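Local coordinates for lysosome-associated membrane glycoprotein 2 (Mus musculus, PDB 5GV3) that supports lysosome biogenesis and autophagy and regulates lysosomal pH by directly inhibiting the proton channel TMEM175, at residues N56-I60 / V72-K76; L119-F123 / V154-E158; I86-T92 / G105-N111; I122-V128 / Y140-Q146. Residues are numbered along the deposited sequence.

Interaction 1. Residues N56-I60 / V72-K76; sequences NSAKI and VNFTK. With NAG (2-acetamido-2-deoxy-beta-D-glucopyranose), chain O.
A buried antiparallel pairing joins the start of strand 59-64 to the end of strand 68-76, the first hairpin of the four-stranded sheet in the membrane-distal luminal domain. The segments run 163° apart, in the register Ser57–Thr75, Ala58–Phe74, Lys59–Asn73 and Ile60–Val72. Ile60 and Val72 form a hydrogen-bonded pair, Ile60 N to Val72 O 3.3 Å and Val72 N to Ile60 O 3.0 Å; Lys59 and Asn73 are a non-hydrogen-bonded pair with CA atoms 5.0 Å apart. Beyond them the pairing frays: Phe74 N reaches Ala58 O weakly at 3.2 Å, and Ser57 has positive phi (77°). This is one wall of the beta-prism of the LAMP luminal domain, with Ile60, Val72 and Phe74 (chi1 m) turned inward. Ile60 CB packs on Val72 CG1 at 3.7 Å, Ile60 CD1 meets the ring edge at Phe74 CE2, also 3.7 Å, and Leu14 of strand 11-28 covers Ile60 and Phe74. On the other face Asn73 ND2 carries N-linked NAG through C1 (1.4 Å) and hydrogen-bonds Asp85, while the extended Lys59 leads away.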
# COMPACT_ATOMS: atom_id res chain seq x y z
N ASN A 56 7.47 -0.85 17.90
CA ASN A 56 8.01 0.32 17.22
C ASN A 56 7.73 0.33 15.70
O ASN A 56 7.71 -0.73 15.08
CB ASN A 56 9.53 0.42 17.45
CG ASN A 56 9.88 0.65 18.91
OD1 ASN A 56 9.76 1.76 19.43
ND2 ASN A 56 10.36 -0.40 19.57
N SER A 57 7.47 1.52 15.16
CA SER A 57 7.37 1.81 13.71
C SER A 57 6.08 1.40 12.97
O SER A 57 6.13 0.70 11.96
CB SER A 57 8.56 1.18 12.97
OG SER A 57 8.48 -0.24 12.97
N ALA A 58 4.96 2.00 13.38
CA ALA A 58 3.61 1.91 12.75
C ALA A 58 3.51 1.37 11.32
O ALA A 58 4.16 1.86 10.41
CB ALA A 58 2.97 3.25 12.78
N LYS A 59 2.78 0.26 11.18
CA LYS A 59 2.58 -0.38 9.88
C LYS A 59 1.12 -0.41 9.41
O LYS A 59 0.18 -0.35 10.19
CB LYS A 59 3.13 -1.82 9.91
CG LYS A 59 2.45 -2.78 10.90
CD LYS A 59 3.13 -4.18 10.94
CE LYS A 59 2.55 -5.04 12.06
NZ LYS A 59 3.20 -6.38 12.20
N ILE A 60 0.95 -0.54 8.10
CA ILE A 60 -0.36 -0.78 7.53
C ILE A 60 -0.35 -2.10 6.78
O ILE A 60 0.56 -2.39 6.01
CB ILE A 60 -0.79 0.33 6.58
CG1 ILE A 60 -1.14 1.59 7.37
CG2 ILE A 60 -1.98 -0.10 5.75
CD1 ILE A 60 -1.39 2.79 6.47
N VAL A 72 3.05 -2.01 4.31
CA VAL A 72 3.99 -0.90 4.21
C VAL A 72 4.54 -0.55 5.60
O VAL A 72 3.86 -0.72 6.61
CB VAL A 72 3.34 0.36 3.56
CG1 VAL A 72 2.09 0.80 4.31
CG2 VAL A 72 4.34 1.51 3.42
N ASN A 73 5.79 -0.09 5.63
CA ASN A 73 6.43 0.37 6.85
C ASN A 73 6.56 1.85 6.95
O ASN A 73 6.84 2.52 5.96
CB ASN A 73 7.85 -0.17 6.99
CG ASN A 73 7.93 -1.47 7.70
OD1 ASN A 73 7.01 -1.88 8.41
ND2 ASN A 73 9.07 -2.11 7.55
N PHE A 74 6.39 2.34 8.17
CA PHE A 74 6.71 3.72 8.49
C PHE A 74 7.69 3.70 9.67
O PHE A 74 7.36 3.19 10.73
CB PHE A 74 5.45 4.52 8.82
CG PHE A 74 4.34 4.37 7.81
CD1 PHE A 74 4.35 5.10 6.63
CD2 PHE A 74 3.28 3.51 8.05
CE1 PHE A 74 3.33 4.96 5.69
CE2 PHE A 74 2.25 3.37 7.12
CZ PHE A 74 2.28 4.10 5.94
N THR A 75 8.90 4.20 9.46
CA THR A 75 9.92 4.19 10.51
C THR A 75 10.31 5.61 10.90
O THR A 75 10.77 6.38 10.06
CB THR A 75 11.19 3.44 10.08
OG1 THR A 75 10.86 2.07 9.80
CG2 THR A 75 12.22 3.49 11.20
N LYS A 76 10.14 5.95 12.17
CA LYS A 76 10.29 7.33 12.61
C LYS A 76 11.76 7.75 12.76
O LYS A 76 12.57 7.00 13.30
CB LYS A 76 9.55 7.54 13.93
CG LYS A 76 9.55 8.98 14.40
CD LYS A 76 8.63 9.18 15.59
CE LYS A 76 8.76 10.59 16.14
NZ LYS A 76 7.64 10.93 17.06
C1 NAG O . 9.42 -3.37 8.15
C2 NAG O . 10.26 -3.21 9.42
C3 NAG O . 10.70 -4.58 9.92
C4 NAG O . 9.50 -5.52 10.04
C5 NAG O . 8.72 -5.52 8.73
C6 NAG O . 7.46 -6.35 8.76
C7 NAG O . 12.17 -1.81 10.11
C8 NAG O . 13.32 -0.96 9.64
N2 NAG O . 11.42 -2.36 9.15
O3 NAG O . 11.35 -4.46 11.18
O4 NAG O . 9.94 -6.84 10.33
O5 NAG O . 8.31 -4.18 8.42
O6 NAG O . 6.66 -6.10 7.61
O7 NAG O . 11.94 -1.99 11.30

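Interaction 2. Residues L119-F123 / V154-E158; sequences LDVIF and VSKNE
The backbones of 119-123 and 154-158 meet at 73° overall and come into register at Val121–Asn157 and Ile122–Glu158 (CA–CA 5.0 Å each), the latter a parallel bridge. Asp120 has positive phi and psi (60°, 20°); Val121 and Ile122 are extended, as are Val154 and Ser155, and Lys156 (-96°, -19°) bends the second segment before Asn157 and Glu158 extend again. Ile122 N donates to Asn157 O at 2.9 Å, and CA-H...O contacts flank this bond, Val121 CA to Asn157 O at 3.3 Å and Glu158 CA to Ile122 O at 3.5 Å. The side chain of Ser155 (chi1 t) points across the gap: its OG donates to Asp120 O at 2.6 Å and weakly accepts Asn157 N at 3.1 Å, tying the bend to the facing chain. Ile122, with both chi angles t, sets CD1 4.1 Å from Val154 CG1 and CG2 3.9 Å from Ser155 O; Val121 CG1 lies 4.2 Å from Asn157 CB. This surface contact opens the parallel pairing of strand 122-125 with strand 158-160, carried on by Ile122 and Gln159, while strand 136-146 pairs antiparallel with 122-125 and supplies Gln146 to Ser155 N.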
# COMPACT_ATOMS: atom_id res chain seq x y z
N LEU A 119 7.92 15.14 9.82
CA LEU A 119 6.97 14.94 10.89
C LEU A 119 6.03 16.12 10.91
O LEU A 119 6.28 17.13 10.24
CB LEU A 119 7.68 14.82 12.24
CG LEU A 119 7.74 13.46 12.91
CD1 LEU A 119 8.39 12.46 11.99
CD2 LEU A 119 8.51 13.57 14.22
N ASP A 120 4.94 15.99 11.66
CA ASP A 120 3.99 17.07 11.87
C ASP A 120 3.32 17.61 10.60
O ASP A 120 2.85 18.74 10.59
CB ASP A 120 4.68 18.23 12.58
CG ASP A 120 4.87 17.98 14.07
OD1 ASP A 120 4.29 16.99 14.58
OD2 ASP A 120 5.59 18.76 14.73
N VAL A 121 3.31 16.84 9.52
CA VAL A 121 2.60 17.27 8.32
C VAL A 121 1.79 16.13 7.75
O VAL A 121 2.03 14.96 8.05
CB VAL A 121 3.56 17.82 7.24
CG1 VAL A 121 4.45 18.92 7.81
CG2 VAL A 121 4.39 16.69 6.64
N ILE A 122 0.83 16.46 6.89
CA ILE A 122 0.12 15.41 6.17
C ILE A 122 0.66 15.36 4.76
O ILE A 122 0.80 16.39 4.09
CB ILE A 122 -1.42 15.63 6.16
CG1 ILE A 122 -2.11 14.55 5.32
CG2 ILE A 122 -1.78 17.02 5.66
CD1 ILE A 122 -3.52 14.24 5.75
N PHE A 123 1.04 14.17 4.32
CA PHE A 123 1.57 14.01 2.97
C PHE A 123 0.42 13.86 1.99
O PHE A 123 -0.47 13.02 2.18
CB PHE A 123 2.52 12.81 2.89
CG PHE A 123 3.04 12.57 1.51
CD1 PHE A 123 4.00 13.41 0.97
CD2 PHE A 123 2.57 11.52 0.75
CE1 PHE A 123 4.47 13.20 -0.32
CE2 PHE A 123 3.05 11.30 -0.53
CZ PHE A 123 4.00 12.14 -1.06
N VAL A 154 -4.58 15.11 13.49
CA VAL A 154 -3.85 15.18 12.24
C VAL A 154 -3.46 16.63 11.94
O VAL A 154 -4.19 17.58 12.27
CB VAL A 154 -4.69 14.58 11.10
CG1 VAL A 154 -4.04 14.80 9.75
CG2 VAL A 154 -4.88 13.08 11.35
N SER A 155 -2.26 16.79 11.39
CA SER A 155 -1.70 18.10 11.08
C SER A 155 -2.49 18.83 9.99
O SER A 155 -3.11 18.21 9.14
CB SER A 155 -0.24 17.92 10.64
OG SER A 155 0.28 19.09 10.05
N LYS A 156 -2.47 20.16 10.05
CA LYS A 156 -3.13 20.99 9.05
C LYS A 156 -2.14 21.44 7.99
O LYS A 156 -2.52 21.88 6.91
CB LYS A 156 -3.78 22.19 9.74
CG LYS A 156 -4.76 21.78 10.81
CD LYS A 156 -5.50 22.97 11.37
CE LYS A 156 -6.39 22.60 12.54
NZ LYS A 156 -6.96 23.82 13.17
N ASN A 157 -0.86 21.36 8.33
CA ASN A 157 0.24 21.64 7.41
C ASN A 157 0.43 20.51 6.37
O ASN A 157 0.52 19.34 6.74
CB ASN A 157 1.52 21.87 8.22
CG ASN A 157 1.39 23.03 9.21
OD1 ASN A 157 0.60 23.95 8.99
ND2 ASN A 157 2.16 22.98 10.28
N GLU A 158 0.44 20.87 5.08
CA GLU A 158 0.54 19.88 3.99
C GLU A 158 1.95 19.79 3.38
O GLU A 158 2.65 20.80 3.24
CB GLU A 158 -0.44 20.21 2.83
CG GLU A 158 -0.13 21.56 2.11
CD GLU A 158 -1.04 21.95 0.90
OE1 GLU A 158 -1.94 21.22 0.44
OE2 GLU A 158 -0.79 23.03 0.35

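Interaction 3. Residues I86-T92 / G105-N111; sequences IVLSYNT and GVHTVKN. With NAG (2-acetamido-2-deoxy-beta-D-glucopyranose), chain N.
Strands 86-91 and 106-110 pair antiparallel, axes 4.6 Å apart at closest approach and 159° between directions. Leu88–Val109 and Tyr90–His107 are hydrogen-bonded pairs; Val87–Lys110, Ser89–Thr108 and Asn91–Val106 are non-hydrogen-bonded. Leu88 N to Val109 O is 3.2 Å, Val109 N to Leu88 O 2.9 Å, Tyr90 N to His107 O 2.9 Å and His107 N to Tyr90 O 2.7 Å, with Asn111 N to Ile86 O (3.0 Å) and Thr92 N to Gly105 O (3.1 Å) at the ends. Water 1 bridges Ile86 N (2.8 Å) and Asn111 O (2.5 Å); water 2 donates to Ile86 O (2.7 Å) and Val109 O (3.1 Å). Ser89 OG and Thr108 OG1 share a weak hydrogen bond at 3.5 Å. Outside, Asn91 OD1 takes Ser93 N, Thr92 OG1 bonds Ala103 O and Asn111 OD1 takes Glu113 N. Tyr90 (chi1 p) lays its ring face over His107 CB, a CH-pi contact of 4.0 Å to the centroid, with Val109 CG2 4.1 Å from Tyr90 CE1 at the ring edge. Asn91 ND2 bears N-linked NAG at C1 (1.4 Å); NAG C8 lies 3.5 Å from Val106 CG2. Main-chain bonds thus hold an edge pairing of the beta-prism, strand 106-117 being outermost in its sheet, and the Asn91–Val106 face carries sugar.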
# COMPACT_ATOMS: atom_id res chain seq x y z
N ILE A 86 7.48 -1.54 1.09
CA ILE A 86 6.18 -1.81 0.50
C ILE A 86 6.24 -3.19 -0.13
O ILE A 86 7.11 -3.47 -0.96
CB ILE A 86 5.80 -0.76 -0.56
CG1 ILE A 86 5.77 0.63 0.06
CG2 ILE A 86 4.45 -1.11 -1.18
CD1 ILE A 86 5.55 1.74 -0.94
N VAL A 87 5.35 -4.07 0.31
CA VAL A 87 5.35 -5.45 -0.16
C VAL A 87 3.96 -5.90 -0.59
O VAL A 87 2.97 -5.69 0.12
CB VAL A 87 5.85 -6.40 0.94
CG1 VAL A 87 5.69 -7.84 0.51
CG2 VAL A 87 7.31 -6.11 1.28
N LEU A 88 3.90 -6.53 -1.76
CA LEU A 88 2.68 -7.14 -2.25
C LEU A 88 2.85 -8.65 -2.31
O LEU A 88 3.85 -9.15 -2.82
CB LEU A 88 2.32 -6.61 -3.64
CG LEU A 88 1.09 -7.21 -4.31
CD1 LEU A 88 -0.17 -6.66 -3.68
CD2 LEU A 88 1.10 -6.94 -5.81
N SER A 89 1.89 -9.38 -1.76
CA SER A 89 1.88 -10.84 -1.87
C SER A 89 0.61 -11.28 -2.57
O SER A 89 -0.49 -10.85 -2.21
CB SER A 89 1.99 -11.51 -0.51
OG SER A 89 3.18 -11.11 0.15
N TYR A 90 0.76 -12.11 -3.59
CA TYR A 90 -0.40 -12.61 -4.30
C TYR A 90 -0.34 -14.13 -4.46
O TYR A 90 0.73 -14.71 -4.59
CB TYR A 90 -0.59 -11.92 -5.65
CG TYR A 90 0.54 -12.04 -6.64
CD1 TYR A 90 1.62 -11.18 -6.60
CD2 TYR A 90 0.49 -13.01 -7.64
CE1 TYR A 90 2.64 -11.28 -7.53
CE2 TYR A 90 1.52 -13.12 -8.57
CZ TYR A 90 2.58 -12.25 -8.51
OH TYR A 90 3.60 -12.36 -9.43
N ASN A 91 -1.52 -14.74 -4.39
CA ASN A 91 -1.67 -16.18 -4.35
C ASN A 91 -2.32 -16.69 -5.63
O ASN A 91 -3.51 -16.49 -5.85
CB ASN A 91 -2.50 -16.54 -3.12
CG ASN A 91 -2.72 -18.02 -2.95
OD1 ASN A 91 -2.44 -18.83 -3.84
ND2 ASN A 91 -3.26 -18.39 -1.79
N THR A 92 -1.54 -17.35 -6.48
CA THR A 92 -2.04 -17.77 -7.79
C THR A 92 -2.85 -19.05 -7.72
O THR A 92 -3.36 -19.52 -8.74
CB THR A 92 -0.89 -17.96 -8.80
OG1 THR A 92 0.11 -18.80 -8.23
CG2 THR A 92 -0.29 -16.61 -9.17
N GLY A 105 0.74 -21.20 -5.16
CA GLY A 105 1.31 -20.65 -3.96
C GLY A 105 1.44 -19.15 -4.06
O GLY A 105 0.95 -18.51 -5.00
N VAL A 106 2.12 -18.59 -3.07
CA VAL A 106 2.28 -17.16 -2.91
C VAL A 106 3.50 -16.64 -3.64
O VAL A 106 4.56 -17.26 -3.64
CB VAL A 106 2.39 -16.80 -1.42
CG1 VAL A 106 2.62 -15.31 -1.22
CG2 VAL A 106 1.12 -17.24 -0.71
N HIS A 107 3.33 -15.52 -4.32
CA HIS A 107 4.48 -14.80 -4.83
C HIS A 107 4.56 -13.44 -4.17
O HIS A 107 3.54 -12.83 -3.85
CB HIS A 107 4.44 -14.68 -6.35
CG HIS A 107 4.50 -15.99 -7.07
ND1 HIS A 107 5.61 -16.80 -7.03
CD2 HIS A 107 3.63 -16.59 -7.92
CE1 HIS A 107 5.40 -17.88 -7.76
NE2 HIS A 107 4.21 -17.76 -8.33
N THR A 108 5.78 -12.97 -3.96
CA THR A 108 6.00 -11.73 -3.24
C THR A 108 6.87 -10.79 -4.06
O THR A 108 7.90 -11.18 -4.60
CB THR A 108 6.67 -11.99 -1.87
OG1 THR A 108 5.87 -12.89 -1.11
CG2 THR A 108 6.84 -10.70 -1.10
N VAL A 109 6.40 -9.56 -4.23
CA VAL A 109 7.19 -8.56 -4.94
C VAL A 109 7.55 -7.47 -3.95
O VAL A 109 6.71 -7.00 -3.19
CB VAL A 109 6.45 -8.00 -6.15
CG1 VAL A 109 7.30 -6.97 -6.87
CG2 VAL A 109 6.07 -9.13 -7.09
N LYS A 110 8.82 -7.08 -3.96
CA LYS A 110 9.28 -6.06 -3.04
C LYS A 110 9.52 -4.74 -3.78
O LYS A 110 9.98 -4.72 -4.92
CB LYS A 110 10.55 -6.55 -2.33
CG LYS A 110 10.73 -6.03 -0.92
CD LYS A 110 11.82 -6.81 -0.20
CE LYS A 110 11.38 -8.25 0.06
NZ LYS A 110 12.27 -8.98 0.99
N ASN A 111 9.20 -3.64 -3.11
CA ASN A 111 9.38 -2.31 -3.68
C ASN A 111 10.58 -1.66 -3.03
O ASN A 111 10.66 -1.56 -1.81
CB ASN A 111 8.11 -1.47 -3.46
CG ASN A 111 8.10 -0.19 -4.26
OD1 ASN A 111 9.11 0.49 -4.39
ND2 ASN A 111 6.93 0.16 -4.80
C1 NAG N . -3.55 -19.77 -1.52
C2 NAG N . -3.51 -20.14 -0.05
C3 NAG N . -3.80 -21.62 0.11
C4 NAG N . -5.14 -21.96 -0.54
C5 NAG N . -5.22 -21.44 -1.98
C6 NAG N . -6.61 -21.52 -2.55
C7 NAG N . -2.12 -18.77 1.43
C8 NAG N . -0.75 -18.56 2.00
N2 NAG N . -2.25 -19.79 0.57
O3 NAG N . -3.83 -21.96 1.49
O4 NAG N . -5.31 -23.38 -0.56
O5 NAG N . -4.84 -20.06 -2.05
O6 NAG N . -7.36 -20.35 -2.24
O7 NAG N . -3.07 -18.05 1.73
O HOH W 1 9.22 -0.01 -0.40
O HOH W 2 6.09 -4.01 -3.39

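Interaction 4. Residues I122-V128 / Y140-Q146; sequences IFKCNSV and YWGIHLQ. With NAG (2-acetamido-2-deoxy-beta-D-glucopyranose), chain M.
Phe123, Cys125, Ile143 and Leu145 line one face of this antiparallel pairing: Phe123 CD2 lies 4.2 Å from Ile143 CG2, Phe123 CB 4.5 Å from Leu145 CB and Cys125 CB 4.4 Å from Ile143 CB. Phe123 and Leu145 are chi1 t, Ile143 m. Strands 122-125 and 143-146 run at 165°, axes 4.5 Å apart. Phe123–Leu145 is a hydrogen-bonded pair (Phe123 N to Leu145 O 2.6 Å, Leu145 N to Phe123 O 2.8 Å), as is Cys125–Ile143 (Cys125 N to Ile143 O and Ile143 N to Cys125 O, both 2.9 Å). On the opposite face Lys124 CG approaches His144 NE2 at 3.5 Å. Gly142 N donates to Asn126 O at 2.9 Å; farther out Val128 CG2 touches Trp141 CB at 3.8 Å, and Trp141 CH2 nears NAG O5 (3.4 Å), the glycan of Asn21. Gly142 (phi 59°, psi 39°) and Ile143 both face Cys125, a G1 beta bulge, where strand 136-146 turns a corner beside the Cys125–Cys161 disulfide.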
# COMPACT_ATOMS: atom_id res chain seq x y z
N ILE A 122 0.83 16.46 6.89
CA ILE A 122 0.12 15.41 6.17
C ILE A 122 0.66 15.36 4.76
O ILE A 122 0.80 16.39 4.09
CB ILE A 122 -1.42 15.63 6.16
CG1 ILE A 122 -2.11 14.55 5.32
CG2 ILE A 122 -1.78 17.02 5.66
CD1 ILE A 122 -3.52 14.24 5.75
N PHE A 123 1.04 14.17 4.32
CA PHE A 123 1.57 14.01 2.97
C PHE A 123 0.42 13.86 1.99
O PHE A 123 -0.47 13.02 2.18
CB PHE A 123 2.52 12.81 2.89
CG PHE A 123 3.04 12.57 1.51
CD1 PHE A 123 4.00 13.41 0.97
CD2 PHE A 123 2.57 11.52 0.75
CE1 PHE A 123 4.47 13.20 -0.32
CE2 PHE A 123 3.05 11.30 -0.53
CZ PHE A 123 4.00 12.14 -1.06
N LYS A 124 0.43 14.65 0.93
CA LYS A 124 -0.67 14.62 -0.01
C LYS A 124 -0.17 14.40 -1.43
O LYS A 124 0.79 15.04 -1.87
CB LYS A 124 -1.50 15.92 0.04
CG LYS A 124 -2.79 15.84 -0.77
CD LYS A 124 -3.25 17.18 -1.34
CE LYS A 124 -2.46 17.54 -2.59
NZ LYS A 124 -3.20 18.48 -3.46
N CYS A 125 -0.82 13.48 -2.12
CA CYS A 125 -0.53 13.23 -3.52
C CYS A 125 -1.76 12.55 -4.13
O CYS A 125 -1.83 11.32 -4.16
CB CYS A 125 0.73 12.35 -3.67
SG CYS A 125 1.45 12.25 -5.33
N ASN A 126 -2.71 13.34 -4.62
CA ASN A 126 -3.90 12.76 -5.25
C ASN A 126 -3.46 12.14 -6.62
O ASN A 126 -4.15 11.28 -7.14
CB ASN A 126 -5.10 13.79 -5.31
CG ASN A 126 -6.07 13.75 -4.01
OD1 ASN A 126 -6.08 12.83 -3.20
ND2 ASN A 126 -6.91 14.76 -3.86
N SER A 127 -2.31 12.55 -7.18
CA SER A 127 -1.75 11.98 -8.44
C SER A 127 -1.29 10.51 -8.41
O SER A 127 -0.92 9.96 -7.37
CB SER A 127 -0.54 12.80 -8.94
OG SER A 127 -0.82 14.18 -8.99
N VAL A 128 -1.24 9.89 -9.59
CA VAL A 128 -0.87 8.48 -9.74
C VAL A 128 0.63 8.20 -9.68
O VAL A 128 1.38 8.58 -10.58
CB VAL A 128 -1.43 7.91 -11.07
CG1 VAL A 128 -0.96 6.45 -11.29
CG2 VAL A 128 -2.94 8.01 -11.10
N TYR A 140 -0.54 3.84 -7.25
CA TYR A 140 -1.05 4.46 -6.02
C TYR A 140 -1.48 5.90 -6.32
O TYR A 140 -0.80 6.60 -7.06
CB TYR A 140 0.02 4.48 -4.92
CG TYR A 140 0.68 3.14 -4.67
CD1 TYR A 140 0.14 2.24 -3.77
CD2 TYR A 140 1.86 2.78 -5.32
CE1 TYR A 140 0.74 1.02 -3.53
CE2 TYR A 140 2.47 1.55 -5.08
CZ TYR A 140 1.89 0.68 -4.18
OH TYR A 140 2.45 -0.55 -3.90
N TRP A 141 -2.62 6.32 -5.77
CA TRP A 141 -3.07 7.70 -5.94
C TRP A 141 -4.10 8.15 -4.89
O TRP A 141 -4.50 7.36 -4.03
CB TRP A 141 -3.65 7.90 -7.35
CG TRP A 141 -5.02 7.27 -7.59
CD1 TRP A 141 -6.24 7.89 -7.56
CD2 TRP A 141 -5.28 5.90 -7.94
NE1 TRP A 141 -7.24 7.00 -7.85
CE2 TRP A 141 -6.68 5.77 -8.09
CE3 TRP A 141 -4.47 4.77 -8.14
CZ2 TRP A 141 -7.28 4.55 -8.42
CZ3 TRP A 141 -5.06 3.57 -8.46
CH2 TRP A 141 -6.46 3.46 -8.60
N GLY A 142 -4.50 9.42 -4.95
CA GLY A 142 -5.48 9.97 -4.02
C GLY A 142 -5.00 9.86 -2.59
O GLY A 142 -5.78 9.59 -1.69
N ILE A 143 -3.70 10.09 -2.39
CA ILE A 143 -3.04 9.82 -1.11
C ILE A 143 -3.12 10.98 -0.15
O ILE A 143 -2.71 12.09 -0.48
CB ILE A 143 -1.56 9.46 -1.33
CG1 ILE A 143 -1.43 8.25 -2.25
CG2 ILE A 143 -0.86 9.22 0.01
CD1 ILE A 143 -0.01 8.02 -2.78
N HIS A 144 -3.68 10.73 1.04
CA HIS A 144 -3.58 11.66 2.16
C HIS A 144 -3.03 10.86 3.33
O HIS A 144 -3.73 10.00 3.87
CB HIS A 144 -4.94 12.27 2.49
CG HIS A 144 -5.47 13.16 1.41
ND1 HIS A 144 -6.08 12.66 0.28
CD2 HIS A 144 -5.42 14.50 1.25
CE1 HIS A 144 -6.42 13.66 -0.51
NE2 HIS A 144 -6.03 14.79 0.06
N LEU A 145 -1.81 11.15 3.74
CA LEU A 145 -1.14 10.29 4.71
C LEU A 145 -0.44 11.04 5.84
O LEU A 145 0.22 12.05 5.60
CB LEU A 145 -0.14 9.39 3.99
CG LEU A 145 0.80 8.54 4.85
CD1 LEU A 145 0.00 7.55 5.68
CD2 LEU A 145 1.78 7.80 3.96
N GLN A 146 -0.60 10.54 7.06
CA GLN A 146 0.26 10.96 8.17
C GLN A 146 0.48 9.82 9.15
O GLN A 146 -0.46 9.33 9.79
CB GLN A 146 -0.31 12.17 8.90
CG GLN A 146 0.67 12.68 9.97
CD GLN A 146 0.18 13.89 10.75
OE1 GLN A 146 -0.99 14.27 10.67
NE2 GLN A 146 1.08 14.52 11.49
C1 NAG M . -5.90 1.39 -12.14
C2 NAG M . -7.19 1.51 -12.95
C3 NAG M . -6.98 2.43 -14.15
C4 NAG M . -6.41 3.76 -13.70
C5 NAG M . -5.16 3.55 -12.85
C6 NAG M . -4.63 4.84 -12.27
C7 NAG M . -8.79 -0.36 -12.94
C8 NAG M . -9.13 -1.72 -13.49
N2 NAG M . -7.66 0.20 -13.39
O3 NAG M . -8.22 2.63 -14.82
O4 NAG M . -6.10 4.56 -14.84
O5 NAG M . -5.47 2.70 -11.74
O6 NAG M . -5.53 5.35 -11.30
O7 NAG M . -9.52 0.20 -12.12

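How the interactions relate
Interactions 1 and 3 belong to the same four-stranded sheet, at its two outer strand pairs, and touch where Val72 CG2 meets Ile86 CG1 at 3.8 Å; interactions 2 and 4 belong to the other sheet and share Ile122 and Phe123. The sheets pack together where Phe74 CE1 of interaction 1 lies 3.7 Å from Leu145 CD2 of interaction 4, and where Ile86 CG2 of interaction 3 lies 3.4 Å from Tyr140 OH. Interaction 1 is buried, 3 and 4 are partly so, and 2 lies at the surface, relying on a serine hydroxyl and a single main-chain bond. Interactions 1 and 3 each contain a glycosylated asparagine, whereas interaction 4 contacts a sugar attached elsewhere.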